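Side-chain contact in Sec-alkylsulfatase (Pseudomonas sp., PDB 4AXH), which hydrolyses (R)-secondary-alkyl sulfates with inversion of configuration, using zinc, to give (S)-secondary alcohols and sulfate: residues Met135-Gly140 against Leu144-Thr149. Residues are numbered along the deposited sequence; the frame is centred on the assembly and turned at random.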
ATOM      1  N   MET A 135      -3.154 -21.682 -22.032  1.00 29.45           N
ATOM      2  CA  MET A 135      -2.846 -23.015 -21.515  1.00 28.53           C
ATOM      3  C   MET A 135      -1.637 -23.521 -22.323  1.00 31.02           C
ATOM      4  O   MET A 135      -1.685 -23.583 -23.554  1.00 29.86           O
ATOM      5  CB  MET A 135      -4.070 -23.952 -21.707  1.00 31.27           C
ATOM      6  CG  MET A 135      -3.907 -25.365 -21.110  1.00 34.87           C
ATOM      7  SD  MET A 135      -5.143 -26.558 -21.728  1.00 38.87           S
ATOM      8  CE  MET A 135      -6.640 -26.001 -20.831  1.00 35.38           C
ATOM      9  N   THR A 136      -0.565 -23.853 -21.641  1.00 27.77           N
ATOM     10  CA  THR A 136       0.614 -24.426 -22.286  1.00 28.59           C
ATOM     11  C   THR A 136       0.496 -25.968 -22.193  1.00 35.09           C
ATOM     12  O   THR A 136       0.299 -26.504 -21.098  1.00 35.21           O
ATOM     13  CB  THR A 136       1.875 -23.919 -21.608  1.00 39.10           C
ATOM     14  OG1 THR A 136       1.882 -22.477 -21.614  1.00 35.47           O
ATOM     15  CG2 THR A 136       3.136 -24.505 -22.229  1.00 38.81           C
ATOM     16  N   ILE A 137       0.564 -26.659 -23.339  1.00 31.77           N
ATOM     17  CA  ILE A 137       0.488 -28.116 -23.380  1.00 31.67           C
ATOM     18  C   ILE A 137       1.820 -28.729 -23.785  1.00 35.99           C
ATOM     19  O   ILE A 137       2.204 -28.625 -24.942  1.00 36.74           O
ATOM     20  CB  ILE A 137      -0.679 -28.664 -24.238  1.00 33.84           C
ATOM     21  CG1 ILE A 137      -2.013 -28.069 -23.802  1.00 33.05           C
ATOM     22  CG2 ILE A 137      -0.705 -30.195 -24.145  1.00 34.67           C
ATOM     23  CD1 ILE A 137      -3.001 -27.862 -24.901  1.00 36.72           C
ATOM     24  N   ILE A 138       2.506 -29.367 -22.835  1.00 32.91           N
ATOM     25  CA  ILE A 138       3.779 -30.066 -23.057  1.00 33.09           C
ATOM     26  C   ILE A 138       3.426 -31.534 -23.261  1.00 38.22           C
ATOM     27  O   ILE A 138       2.708 -32.120 -22.443  1.00 37.41           O
ATOM     28  CB  ILE A 138       4.793 -29.912 -21.884  1.00 36.39           C
ATOM     29  CG1 ILE A 138       4.840 -28.499 -21.306  1.00 37.66           C
ATOM     30  CG2 ILE A 138       6.179 -30.383 -22.271  1.00 37.25           C
ATOM     31  CD1 ILE A 138       5.363 -28.448 -19.830  1.00 41.33           C
ATOM     32  N   GLU A 139       3.939 -32.137 -24.340  1.00 36.39           N
ATOM     33  CA  GLU A 139       3.699 -33.555 -24.613  1.00 36.12           C
ATOM     34  C   GLU A 139       4.312 -34.532 -23.594  1.00 49.87           C
ATOM     35  O   GLU A 139       3.703 -34.754 -22.537  1.00 53.90           O
ATOM     36  CB  GLU A 139       3.852 -33.910 -26.084  1.00 35.33           C
ATOM     37  CG  GLU A 139       2.559 -33.517 -26.785  1.00 26.86           C
ATOM     38  CD  GLU A 139       2.485 -33.389 -28.286  1.00 35.61           C
ATOM     39  OE1 GLU A 139       3.409 -33.850 -28.995  1.00 46.03           O
ATOM     40  OE2 GLU A 139       1.428 -32.921 -28.758  1.00 30.39           O
ATOM     41  N   GLY A 140       5.501 -35.043 -23.834  1.00 47.91           N
ATOM     42  CA  GLY A 140       6.071 -35.957 -22.849  1.00 48.50           C
ATOM     43  C   GLY A 140       5.792 -37.417 -23.135  1.00 52.08           C
ATOM     44  O   GLY A 140       4.969 -37.745 -24.006  1.00 51.55           O
ATOM     45  N   LEU A 144       0.236 -35.891 -20.777  1.00 43.05           N
ATOM     46  CA  LEU A 144       0.410 -34.452 -20.989  1.00 40.13           C
ATOM     47  C   LEU A 144       0.746 -33.716 -19.720  1.00 43.26           C
ATOM     48  O   LEU A 144       0.189 -33.994 -18.650  1.00 43.94           O
ATOM     49  CB  LEU A 144      -0.864 -33.805 -21.580  1.00 39.01           C
ATOM     50  CG  LEU A 144      -1.450 -34.349 -22.889  1.00 42.64           C
ATOM     51  CD1 LEU A 144      -2.741 -33.663 -23.195  1.00 42.75           C
ATOM     52  CD2 LEU A 144      -0.522 -34.158 -24.063  1.00 42.39           C
ATOM     53  N   VAL A 145       1.641 -32.734 -19.843  1.00 38.08           N
ATOM     54  CA  VAL A 145       1.978 -31.843 -18.739  1.00 36.37           C
ATOM     55  C   VAL A 145       1.500 -30.477 -19.116  1.00 37.78           C
ATOM     56  O   VAL A 145       1.807 -29.969 -20.194  1.00 37.20           O
ATOM     57  CB  VAL A 145       3.396 -31.944 -18.127  1.00 39.54           C
ATOM     58  CG1 VAL A 145       4.445 -32.154 -19.192  1.00 40.50           C
ATOM     59  CG2 VAL A 145       3.730 -30.758 -17.224  1.00 37.98           C
ATOM     60  N   LEU A 146       0.604 -29.962 -18.288  1.00 32.17           N
ATOM     61  CA  LEU A 146      -0.070 -28.705 -18.514  1.00 29.50           C
ATOM     62  C   LEU A 146       0.435 -27.615 -17.604  1.00 35.99           C
ATOM     63  O   LEU A 146       0.673 -27.827 -16.413  1.00 35.67           O
ATOM     64  CB  LEU A 146      -1.555 -28.924 -18.259  1.00 27.31           C
ATOM     65  CG  LEU A 146      -2.477 -29.099 -19.414  1.00 29.40           C
ATOM     66  CD1 LEU A 146      -2.072 -30.237 -20.301  1.00 29.17           C
ATOM     67  CD2 LEU A 146      -3.872 -29.312 -18.909  1.00 29.73           C
ATOM     68  N   ILE A 147       0.596 -26.434 -18.161  1.00 34.25           N
ATOM     69  CA  ILE A 147       0.907 -25.262 -17.349  1.00 32.83           C
ATOM     70  C   ILE A 147      -0.289 -24.356 -17.490  1.00 32.04           C
ATOM     71  O   ILE A 147      -0.603 -23.917 -18.592  1.00 29.10           O
ATOM     72  CB  ILE A 147       2.347 -24.623 -17.358  1.00 35.40           C
ATOM     73  CG1 ILE A 147       2.322 -23.104 -17.279  1.00 35.89           C
ATOM     74  CG2 ILE A 147       3.317 -25.152 -18.434  1.00 34.13           C
ATOM     75  CD1 ILE A 147       2.185 -22.610 -15.912  1.00 43.74           C
ATOM     76  N   ASP A 148      -1.058 -24.281 -16.387  1.00 27.39           N
ATOM     77  CA  ASP A 148      -2.315 -23.586 -16.163  1.00 26.06           C
ATOM     78  C   ASP A 148      -3.541 -24.274 -16.733  1.00 31.95           C
ATOM     79  O   ASP A 148      -3.442 -25.133 -17.630  1.00 29.85           O
ATOM     80  CB  ASP A 148      -2.234 -22.073 -16.404  1.00 27.41           C
ATOM     81  CG  ASP A 148      -1.283 -21.402 -15.443  1.00 28.57           C
ATOM     82  OD1 ASP A 148      -0.970 -22.009 -14.402  1.00 26.09           O
ATOM     83  OD2 ASP A 148      -0.823 -20.286 -15.747  1.00 31.41           O
ATOM     84  N   THR A 149      -4.717 -23.930 -16.166  1.00 30.66           N
ATOM     85  CA  THR A 149      -5.982 -24.574 -16.512  1.00 31.05           C
ATOM     86  C   THR A 149      -7.093 -23.579 -16.911  1.00 36.08           C
ATOM     87  O   THR A 149      -8.284 -23.900 -16.797  1.00 35.78           O
ATOM     88  CB  THR A 149      -6.406 -25.420 -15.311  1.00 34.01           C
ATOM     89  OG1 THR A 149      -6.664 -24.530 -14.234  1.00 33.09           O
ATOM     90  CG2 THR A 149      -5.352 -26.447 -14.891  1.00 27.30           C
TER
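M135 reaches across to L146 on the neighbouring antiparallel strand, its SD 4.1 Å from L146 CD2. With CG anti to the backbone N (chi1 -176°), its chain, unbranched and flexible, passes near the carbonyl of D148 and bends at the thioether to follow L146 while touching A159 of helix 153-164. T136 forms a hydrogen-bonded pair with I147: T136 N donates to I147 O, and I147 N returns the bond to T136 O, each 3.0 Å long. The two beta-branched side chains lie side by side on one face, T136 CB 3.7 Å from I147 CG2, while the threonine hydroxyl hydrogen-bonds to the Q354 side chain. I137 and L146, a non-hydrogen-bonded pair, point to the other face, where I137 CG2 touches both L144 CD2, 4.0 Å away, and L146 CD1, branched aliphatic groups suited to this buried face; Y163 of helix 153-164 packs on I137 and L144. I138 returns to the face of T136. Its amide gives V145 O a 2.8 Å bond, nearly in line with the carbonyl, and V145 N bonds back to I138 O. There V145 CG1 packs against I138 CB, while I138 CD1 runs on to V145 CG2, two beta-branched residues suited to extended backbone. At E139 the strand has ended; its CG brushes L144, but the carboxylate turns to R167 in a salt bridge and to Y163 OH, partners that probably compensate a buried negative charge. G140 follows at phi 94°, psi 169°, where a side chain would hit the E139 carbonyl oxygen, hence glycine. The result is a beta hairpin in the metallo-beta-lactamase fold, set between strand 124-128, antiparallel to 135-138, and strand 172-176, parallel to 144-147, and delivering D148 to a second-shell position, its carboxylate hydrogen-bonding the zinc ligand H184.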